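Local coordinates for protein Pcdhgb2 (Mus musculus, PDB 5SZR), which probably acts as a calcium-dependent cell-adhesion protein that may help establish and maintain specific neuronal connections in the brain, at residues A[14-28]-A[61-73]. Numbering follows the deposited sequence. Where two conformers were deposited one is given.
With CA (calcium ion), chain J; CA (calcium ion), chain K; MAN (alpha-D-mannopyranose), chain S.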
ATOM      1  N   LEU A  14     -36.095  40.199 -35.732  1.00 60.62           N
ATOM      2  CA  LEU A  14     -36.398  40.103 -34.312  1.00 62.54           C
ATOM      3  C   LEU A  14     -35.401  39.182 -33.627  1.00 66.51           C
ATOM      4  O   LEU A  14     -35.070  38.112 -34.148  1.00 70.72           O
ATOM      5  CB  LEU A  14     -37.819  39.573 -34.070  1.00 62.04           C
ATOM      6  CG  LEU A  14     -39.006  40.304 -34.698  1.00 61.80           C
ATOM      7  CD1 LEU A  14     -40.314  39.621 -34.309  1.00 60.68           C
ATOM      8  CD2 LEU A  14     -39.019  41.770 -34.294  1.00 62.92           C
ATOM      9  N   ARG A  15     -34.913  39.609 -32.466  1.00 66.79           N
ATOM     10  CA  ARG A  15     -34.128  38.722 -31.622  0.53 66.25           C
ATOM     11  C   ARG A  15     -35.043  37.671 -31.006  1.00 68.55           C
ATOM     12  O   ARG A  15     -36.169  37.968 -30.599  1.00 65.99           O
ATOM     13  CB  ARG A  15     -33.411  39.517 -30.533  0.53 72.40           C
ATOM     14  CG  ARG A  15     -32.326  40.454 -31.055  0.53 68.49           C
ATOM     15  CD  ARG A  15     -31.820  41.378 -29.957  0.53 72.79           C
ATOM     16  NE  ARG A  15     -30.572  42.044 -30.321  0.53 71.63           N
ATOM     17  CZ  ARG A  15     -30.497  43.230 -30.917  0.53 70.68           C
ATOM     18  NH1 ARG A  15     -29.314  43.751 -31.206  0.53 71.01           N
ATOM     19  NH2 ARG A  15     -31.604  43.894 -31.225  0.53 68.65           N
ATOM     20  N   GLU A  16     -34.557  36.431 -30.941  1.00 66.64           N
ATOM     21  CA  GLU A  16     -35.411  35.341 -30.479  1.00 65.11           C
ATOM     22  C   GLU A  16     -35.841  35.487 -29.024  1.00 66.78           C
ATOM     23  O   GLU A  16     -36.744  34.763 -28.594  1.00 60.99           O
ATOM     24  CB  GLU A  16     -34.713  33.995 -30.682  1.00 66.24           C
ATOM     25  CG  GLU A  16     -33.398  33.833 -29.939  1.00 70.87           C
ATOM     26  CD  GLU A  16     -32.932  32.382 -29.895  1.00 68.09           C
ATOM     27  OE1 GLU A  16     -33.791  31.477 -29.909  1.00 68.17           O
ATOM     28  OE2 GLU A  16     -31.709  32.151 -29.854  1.00 77.17           O
ATOM     29  N   ASP A  17     -35.255  36.414 -28.267  1.00 69.16           N
ATOM     30  CA  ASP A  17     -35.564  36.557 -26.852  1.00 75.10           C
ATOM     31  C   ASP A  17     -36.546  37.686 -26.553  1.00 70.50           C
ATOM     32  O   ASP A  17     -36.770  37.990 -25.377  1.00 70.45           O
ATOM     33  CB  ASP A  17     -34.277  36.767 -26.047  1.00 85.26           C
ATOM     34  CG  ASP A  17     -33.589  38.080 -26.376  1.00 91.21           C
ATOM     35  OD1 ASP A  17     -33.990  39.124 -25.819  1.00 95.47           O
ATOM     36  OD2 ASP A  17     -32.640  38.068 -27.187  1.00 93.83           O
ATOM     37  N   VAL A  18     -37.138  38.309 -27.569  1.00 65.87           N
ATOM     38  CA  VAL A  18     -38.070  39.410 -27.287  1.00 65.20           C
ATOM     39  C   VAL A  18     -39.296  38.859 -26.569  1.00 69.08           C
ATOM     40  O   VAL A  18     -39.758  37.750 -26.897  1.00 69.38           O
ATOM     41  CB  VAL A  18     -38.461  40.145 -28.579  1.00 58.44           C
ATOM     42  CG1 VAL A  18     -37.233  40.758 -29.249  1.00 55.72           C
ATOM     43  CG2 VAL A  18     -39.212  39.231 -29.541  1.00 55.89           C
ATOM     44  N   PRO A  19     -39.832  39.562 -25.577  1.00 73.03           N
ATOM     45  CA  PRO A  19     -40.967  39.034 -24.817  1.00 75.75           C
ATOM     46  C   PRO A  19     -42.249  39.115 -25.622  1.00 76.41           C
ATOM     47  O   PRO A  19     -42.335  39.884 -26.592  1.00 75.05           O
ATOM     48  CB  PRO A  19     -41.022  39.953 -23.587  1.00 77.80           C
ATOM     49  CG  PRO A  19     -40.428  41.234 -24.064  1.00 76.64           C
ATOM     50  CD  PRO A  19     -39.358  40.852 -25.047  1.00 74.76           C
ATOM     51  N   PRO A  20     -43.264  38.330 -25.262  1.00 79.45           N
ATOM     52  CA  PRO A  20     -44.554  38.428 -25.955  1.00 79.56           C
ATOM     53  C   PRO A  20     -45.136  39.828 -25.839  1.00 80.46           C
ATOM     54  O   PRO A  20     -44.958  40.520 -24.834  1.00 83.13           O
ATOM     55  CB  PRO A  20     -45.425  37.395 -25.232  1.00 80.93           C
ATOM     56  CG  PRO A  20     -44.448  36.427 -24.649  1.00 82.60           C
ATOM     57  CD  PRO A  20     -43.250  37.245 -24.267  1.00 82.52           C
ATOM     58  N   GLY A  21     -45.843  40.241 -26.885  1.00 78.73           N
ATOM     59  CA  GLY A  21     -46.332  41.599 -26.975  1.00 78.81           C
ATOM     60  C   GLY A  21     -45.354  42.583 -27.569  1.00 79.68           C
ATOM     61  O   GLY A  21     -45.645  43.784 -27.588  1.00 83.88           O
ATOM     62  N   PHE A  22     -44.205  42.117 -28.048  1.00 79.02           N
ATOM     63  CA  PHE A  22     -43.225  43.004 -28.656  1.00 78.68           C
ATOM     64  C   PHE A  22     -43.782  43.605 -29.941  1.00 77.99           C
ATOM     65  O   PHE A  22     -44.510  42.948 -30.689  1.00 74.98           O
ATOM     66  CB  PHE A  22     -41.932  42.237 -28.944  1.00 76.36           C
ATOM     67  CG  PHE A  22     -40.775  43.113 -29.332  1.00 71.88           C
ATOM     68  CD1 PHE A  22     -40.091  43.844 -28.373  1.00 72.36           C
ATOM     69  CD2 PHE A  22     -40.360  43.194 -30.650  1.00 67.31           C
ATOM     70  CE1 PHE A  22     -39.024  44.646 -28.724  1.00 70.98           C
ATOM     71  CE2 PHE A  22     -39.292  43.996 -31.008  1.00 65.76           C
ATOM     72  CZ  PHE A  22     -38.624  44.723 -30.042  1.00 67.73           C
ATOM     73  N   SER A  23     -43.435  44.864 -30.192  1.00 81.56           N
ATOM     74  CA  SER A  23     -43.912  45.572 -31.374  1.00 85.25           C
ATOM     75  C   SER A  23     -43.105  45.138 -32.594  1.00 77.62           C
ATOM     76  O   SER A  23     -41.893  45.366 -32.656  1.00 78.07           O
ATOM     77  CB  SER A  23     -43.806  47.081 -31.158  1.00 97.06           C
ATOM     78  OG  SER A  23     -44.179  47.799 -32.320  1.00108.14           O
ATOM     79  N   VAL A  24     -43.775  44.514 -33.563  1.00 70.66           N
ATOM     80  CA  VAL A  24     -43.103  44.011 -34.758  1.00 66.16           C
ATOM     81  C   VAL A  24     -43.119  45.069 -35.851  1.00 66.87           C
ATOM     82  O   VAL A  24     -42.062  45.504 -36.325  1.00 67.56           O
ATOM     83  CB  VAL A  24     -43.750  42.710 -35.266  1.00 63.53           C
ATOM     84  CG1 VAL A  24     -43.225  42.370 -36.653  1.00 62.79           C
ATOM     85  CG2 VAL A  24     -43.488  41.567 -34.295  1.00 62.47           C
ATOM     86  N   LEU A  25     -44.319  45.478 -36.261  1.00 65.61           N
ATOM     87  CA  LEU A  25     -44.514  46.428 -37.346  1.00 63.75           C
ATOM     88  C   LEU A  25     -45.993  46.761 -37.431  1.00 66.59           C
ATOM     89  O   LEU A  25     -46.846  45.928 -37.110  1.00 67.92           O
ATOM     90  CB  LEU A  25     -44.025  45.868 -38.689  1.00 60.48           C
ATOM     91  CG  LEU A  25     -44.071  46.830 -39.881  1.00 59.86           C
ATOM     92  CD1 LEU A  25     -43.020  47.919 -39.726  1.00 60.89           C
ATOM     93  CD2 LEU A  25     -43.904  46.099 -41.207  1.00 57.61           C
ATOM     94  N   GLN A  26     -46.287  47.986 -37.853  1.00 67.60           N
ATOM     95  CA  GLN A  26     -47.637  48.385 -38.217  1.00 70.19           C
ATOM     96  C   GLN A  26     -47.668  48.669 -39.709  1.00 69.88           C
ATOM     97  O   GLN A  26     -46.836  49.429 -40.218  1.00 71.19           O
ATOM     98  CB  GLN A  26     -48.092  49.617 -37.431  1.00 73.90           C
ATOM     99  CG  GLN A  26     -49.494  50.070 -37.799  1.00 80.24           C
ATOM    100  CD  GLN A  26     -49.942  51.294 -37.027  1.00 84.73           C
ATOM    101  OE1 GLN A  26     -49.181  51.866 -36.245  1.00 86.31           O
ATOM    102  NE2 GLN A  26     -51.189  51.701 -37.242  1.00 86.45           N
ATOM    103  N   VAL A  27     -48.607  48.043 -40.411  1.00 69.62           N
ATOM    104  CA  VAL A  27     -48.837  48.300 -41.827  1.00 71.39           C
ATOM    105  C   VAL A  27     -50.189  48.984 -41.976  1.00 74.96           C
ATOM    106  O   VAL A  27     -51.158  48.621 -41.300  1.00 76.91           O
ATOM    107  CB  VAL A  27     -48.771  47.004 -42.659  1.00 70.82           C
ATOM    108  CG1 VAL A  27     -47.333  46.530 -42.778  1.00 67.25           C
ATOM    109  CG2 VAL A  27     -49.638  45.921 -42.031  1.00 72.70           C
ATOM    110  N   THR A  28     -50.250  49.987 -42.851  1.00 76.46           N
ATOM    111  CA  THR A  28     -51.475  50.734 -43.093  1.00 79.86           C
ATOM    112  C   THR A  28     -51.692  50.897 -44.591  1.00 83.30           C
ATOM    113  O   THR A  28     -50.741  51.125 -45.344  1.00 79.41           O
ATOM    114  CB  THR A  28     -51.441  52.118 -42.418  1.00 81.69           C
ATOM    115  OG1 THR A  28     -50.207  52.779 -42.723  1.00 82.08           O
ATOM    116  CG2 THR A  28     -51.584  51.987 -40.908  1.00 79.25           C
ATOM    117  N   THR A  61     -56.325  48.347 -36.522  1.00 91.44           N
ATOM    118  CA  THR A  61     -55.140  49.196 -36.530  1.00 91.90           C
ATOM    119  C   THR A  61     -54.087  48.740 -37.528  1.00 88.82           C
ATOM    120  O   THR A  61     -53.370  49.577 -38.086  1.00 84.03           O
ATOM    121  CB  THR A  61     -54.506  49.243 -35.136  1.00 94.62           C
ATOM    122  OG1 THR A  61     -55.535  49.309 -34.140  1.00101.26           O
ATOM    123  CG2 THR A  61     -53.616  50.465 -35.002  1.00 95.29           C
ATOM    124  N   GLY A  62     -53.973  47.436 -37.766  1.00 91.08           N
ATOM    125  CA  GLY A  62     -52.894  46.931 -38.586  1.00 88.95           C
ATOM    126  C   GLY A  62     -51.564  46.818 -37.879  1.00 83.02           C
ATOM    127  O   GLY A  62     -50.552  46.546 -38.536  1.00 78.07           O
ATOM    128  N   GLU A  63     -51.530  47.039 -36.566  1.00 82.05           N
ATOM    129  CA  GLU A  63     -50.326  46.776 -35.790  1.00 85.31           C
ATOM    130  C   GLU A  63     -50.124  45.275 -35.634  1.00 79.26           C
ATOM    131  O   GLU A  63     -51.083  44.515 -35.462  1.00 77.42           O
ATOM    132  CB  GLU A  63     -50.414  47.432 -34.412  1.00 93.41           C
ATOM    133  CG  GLU A  63     -50.462  48.949 -34.429  1.00102.70           C
ATOM    134  CD  GLU A  63     -50.422  49.545 -33.033  1.00109.20           C
ATOM    135  OE1 GLU A  63     -49.435  49.290 -32.309  1.00112.83           O
ATOM    136  OE2 GLU A  63     -51.381  50.253 -32.656  1.00113.23           O
ATOM    137  N   ILE A  64     -48.867  44.848 -35.695  1.00 73.61           N
ATOM    138  CA  ILE A  64     -48.501  43.442 -35.580  1.00 70.89           C
ATOM    139  C   ILE A  64     -47.579  43.291 -34.382  1.00 72.01           C
ATOM    140  O   ILE A  64     -46.535  43.952 -34.307  1.00 73.47           O
ATOM    141  CB  ILE A  64     -47.826  42.918 -36.854  1.00 64.86           C
ATOM    142  CG1 ILE A  64     -48.765  43.069 -38.047  1.00 60.84           C
ATOM    143  CG2 ILE A  64     -47.402  41.467 -36.673  1.00 65.95           C
ATOM    144  CD1 ILE A  64     -48.147  42.631 -39.333  1.00 56.35           C
ATOM    145  N   THR A  65     -47.958  42.423 -33.452  1.00 71.64           N
ATOM    146  CA  THR A  65     -47.153  42.131 -32.278  1.00 70.41           C
ATOM    147  C   THR A  65     -47.051  40.624 -32.106  1.00 70.66           C
ATOM    148  O   THR A  65     -47.918  39.868 -32.553  1.00 71.14           O
ATOM    149  CB  THR A  65     -47.745  42.754 -31.008  1.00 72.43           C
ATOM    150  OG1 THR A  65     -49.090  42.294 -30.833  1.00 73.33           O
ATOM    151  CG2 THR A  65     -47.732  44.273 -31.096  1.00 74.10           C
ATOM    152  N   THR A  66     -45.976  40.192 -31.453  1.00 69.85           N
ATOM    153  CA  THR A  66     -45.885  38.799 -31.048  1.00 70.92           C
ATOM    154  C   THR A  66     -46.850  38.544 -29.898  1.00 73.59           C
ATOM    155  O   THR A  66     -47.144  39.436 -29.099  1.00 75.58           O
ATOM    156  CB  THR A  66     -44.456  38.442 -30.625  1.00 71.34           C
ATOM    157  OG1 THR A  66     -44.113  39.144 -29.421  1.00 74.93           O
ATOM    158  CG2 THR A  66     -43.462  38.808 -31.723  1.00 65.36           C
ATOM    159  N   LYS A  67     -47.366  37.316 -29.831  1.00 72.63           N
ATOM    160  CA  LYS A  67     -48.217  36.912 -28.720  1.00 74.30           C
ATOM    161  C   LYS A  67     -47.702  35.658 -28.028  1.00 75.85           C
ATOM    162  O   LYS A  67     -48.377  35.129 -27.138  1.00 78.43           O
ATOM    163  CB  LYS A  67     -49.661  36.711 -29.189  1.00 75.06           C
ATOM    164  CG  LYS A  67     -49.872  35.573 -30.170  1.00 74.91           C
ATOM    165  CD  LYS A  67     -51.338  35.477 -30.573  1.00 75.61           C
ATOM    166  CE  LYS A  67     -51.620  34.207 -31.353  1.00 75.92           C
ATOM    167  NZ  LYS A  67     -53.003  34.168 -31.904  1.00 76.56           N
ATOM    168  N   ASP A  68     -46.519  35.178 -28.407  1.00 73.86           N
ATOM    169  CA  ASP A  68     -45.898  34.027 -27.773  1.00 75.42           C
ATOM    170  C   ASP A  68     -44.388  34.192 -27.885  1.00 73.89           C
ATOM    171  O   ASP A  68     -43.890  35.146 -28.485  1.00 74.08           O
ATOM    172  CB  ASP A  68     -46.378  32.719 -28.410  1.00 77.70           C
ATOM    173  CG  ASP A  68     -46.442  31.575 -27.419  1.00 83.65           C
ATOM    174  OD1 ASP A  68     -47.344  30.722 -27.556  1.00 86.93           O
ATOM    175  OD2 ASP A  68     -45.596  31.528 -26.500  1.00 85.47           O
ATOM    176  N   ASN A  69     -43.654  33.255 -27.301  1.00 75.17           N
ATOM    177  CA  ASN A  69     -42.203  33.360 -27.317  1.00 71.80           C
ATOM    178  C   ASN A  69     -41.640  32.866 -28.641  1.00 65.97           C
ATOM    179  O   ASN A  69     -42.216  32.001 -29.305  1.00 65.30           O
ATOM    180  CB  ASN A  69     -41.595  32.573 -26.156  1.00 74.19           C
ATOM    181  CG  ASN A  69     -41.878  33.214 -24.820  1.00 77.11           C
ATOM    182  OD1 ASN A  69     -42.816  32.832 -24.122  1.00 81.64           O
ATOM    183  ND2 ASN A  69     -41.073  34.209 -24.462  1.00 77.00           N
ATOM    184  N   LEU A  70     -40.508  33.439 -29.025  1.00 62.26           N
ATOM    185  CA  LEU A  70     -39.810  33.007 -30.222  1.00 61.32           C
ATOM    186  C   LEU A  70     -38.767  31.948 -29.865  1.00 65.50           C
ATOM    187  O   LEU A  70     -38.512  31.653 -28.691  1.00 67.82           O
ATOM    188  CB  LEU A  70     -39.167  34.203 -30.925  1.00 58.69           C
ATOM    189  CG  LEU A  70     -40.135  35.336 -31.304  1.00 56.81           C
ATOM    190  CD1 LEU A  70     -39.437  36.461 -32.067  1.00 52.49           C
ATOM    191  CD2 LEU A  70     -41.307  34.797 -32.109  1.00 56.05           C
ATOM    192  N   ASP A  71     -38.171  31.359 -30.904  1.00 65.61           N
ATOM    193  CA  ASP A  71     -37.122  30.360 -30.734  1.00 67.98           C
ATOM    194  C   ASP A  71     -36.428  30.131 -32.073  1.00 66.23           C
ATOM    195  O   ASP A  71     -36.983  29.479 -32.963  1.00 64.17           O
ATOM    196  CB  ASP A  71     -37.690  29.048 -30.185  1.00 69.07           C
ATOM    197  CG  ASP A  71     -36.633  27.970 -30.011  1.00 75.27           C
ATOM    198  OD1 ASP A  71     -35.432  28.296 -29.952  1.00 75.51           O
ATOM    199  OD2 ASP A  71     -37.015  26.782 -29.922  1.00 80.00           O
ATOM    200  N   PHE A  72     -35.216  30.675 -32.219  1.00 66.57           N
ATOM    201  CA  PHE A  72     -34.467  30.543 -33.467  1.00 65.78           C
ATOM    202  C   PHE A  72     -34.217  29.083 -33.819  1.00 69.75           C
ATOM    203  O   PHE A  72     -34.166  28.727 -35.001  1.00 70.11           O
ATOM    204  CB  PHE A  72     -33.149  31.303 -33.351  1.00 67.16           C
ATOM    205  CG  PHE A  72     -32.268  31.193 -34.566  1.00 69.72           C
ATOM    206  CD1 PHE A  72     -32.401  32.087 -35.615  1.00 67.38           C
ATOM    207  CD2 PHE A  72     -31.287  30.213 -34.647  1.00 75.23           C
ATOM    208  CE1 PHE A  72     -31.587  31.997 -36.727  1.00 67.65           C
ATOM    209  CE2 PHE A  72     -30.472  30.119 -35.760  1.00 75.65           C
ATOM    210  CZ  PHE A  72     -30.620  31.014 -36.801  1.00 70.29           C
ATOM    211  N   GLU A  73     -34.060  28.225 -32.812  1.00 73.23           N
ATOM    212  CA  GLU A  73     -33.800  26.817 -33.072  1.00 78.45           C
ATOM    213  C   GLU A  73     -35.017  26.108 -33.657  1.00 79.28           C
ATOM    214  O   GLU A  73     -34.860  25.052 -34.279  1.00 84.63           O
ATOM    215  CB  GLU A  73     -33.340  26.124 -31.782  1.00 82.76           C
ATOM    216  CG  GLU A  73     -31.875  26.387 -31.398  1.00 84.76           C
ATOM    217  CD  GLU A  73     -31.555  27.864 -31.167  1.00 82.81           C
ATOM    218  OE1 GLU A  73     -32.313  28.541 -30.444  1.00 76.26           O
ATOM    219  OE2 GLU A  73     -30.539  28.347 -31.713  1.00 82.78           O
TER
HETATM  220 CA    CA J 707     -33.699  29.254 -28.671  1.00 61.99          CA
HETATM  221 CA    CA K 708     -30.327  30.091 -30.011  1.00 62.89          CA
HETATM  222  C1  MAN S 716     -44.122  49.209 -32.028  1.00 70.87           C
HETATM  223  C2  MAN S 716     -45.109  49.495 -33.174  1.00 76.72           C
HETATM  224  C3  MAN S 716     -44.467  49.143 -34.530  1.00 79.03           C
HETATM  225  C4  MAN S 716     -43.071  49.781 -34.678  1.00 78.21           C
HETATM  226  C5  MAN S 716     -42.193  49.363 -33.488  1.00 79.43           C
HETATM  227  C6  MAN S 716     -40.814  49.993 -33.515  1.00 82.42           C
HETATM  228  O2  MAN S 716     -45.438  50.887 -33.237  1.00 79.61           O
HETATM  229  O3  MAN S 716     -45.300  49.503 -35.631  1.00 81.79           O
HETATM  230  O4  MAN S 716     -42.461  49.351 -35.886  1.00 76.75           O
HETATM  231  O5  MAN S 716     -42.841  49.764 -32.253  1.00 76.34           O
HETATM  232  O6  MAN S 716     -40.256  49.779 -34.807  1.00 84.59           O
HETATM  233  O   HOH W   1     -33.717  26.842 -27.365  1.00 51.15           O
HETATM  234  O   HOH W   2     -35.437  29.889 -27.270  1.00 45.10           O
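Glu16 and Glu73 both span the same two calcium ions. Glu16, on an extended chain, gives OE1 to the first ion and OE2 to the second; Glu73, folded at chi2 (60°), shares OE1 between them, 2.4 Å from the first calcium, and chelates the second with OE1 and OE2 together. Asp71 OD1 joins the first ion and, in an Asx turn, accepts the N-H of Glu73, while Asp71 OD2 is hydrogen-bonded to Thr74 OG1. Phe72 N donates to Glu16 OE1 (2.8 Å) from above the carboxylate plane, so this bond and the two ions together restrain the carboxylate's rotation. Behind the site, Leu70 CD1 packs on Val18 CG2 (3.8 Å) and Leu14 CD1. The type II turn Pro19 to Phe22 is tied down by Thr66, whose O takes Gly21 N (2.7 Å) and whose OG1 takes Phe22 N. Beyond it strands 23-26 and 63-66 pair antiparallel, with a classic bulge where Val24 and Leu25 face Ile64; Ser23 carries an O-linked mannose. Extended Gln26 places CD 3.5 Å from Glu63 CG, and an N-H of NE2 goes to Thr61 O (3.2 Å); an alanine here would probably leave that carbonyl without this donor and take the amide off Glu63 CG. Asp105 serves both ions; Asp102, Glu103 O and Asp138 bind only the second, and two waters the first. In this first cadherin domain of the four-domain fragment, strand 63-66 lies between 23-26 and 55-57, Ile64 meeting Ile96 of strand 91-101 across the sandwich.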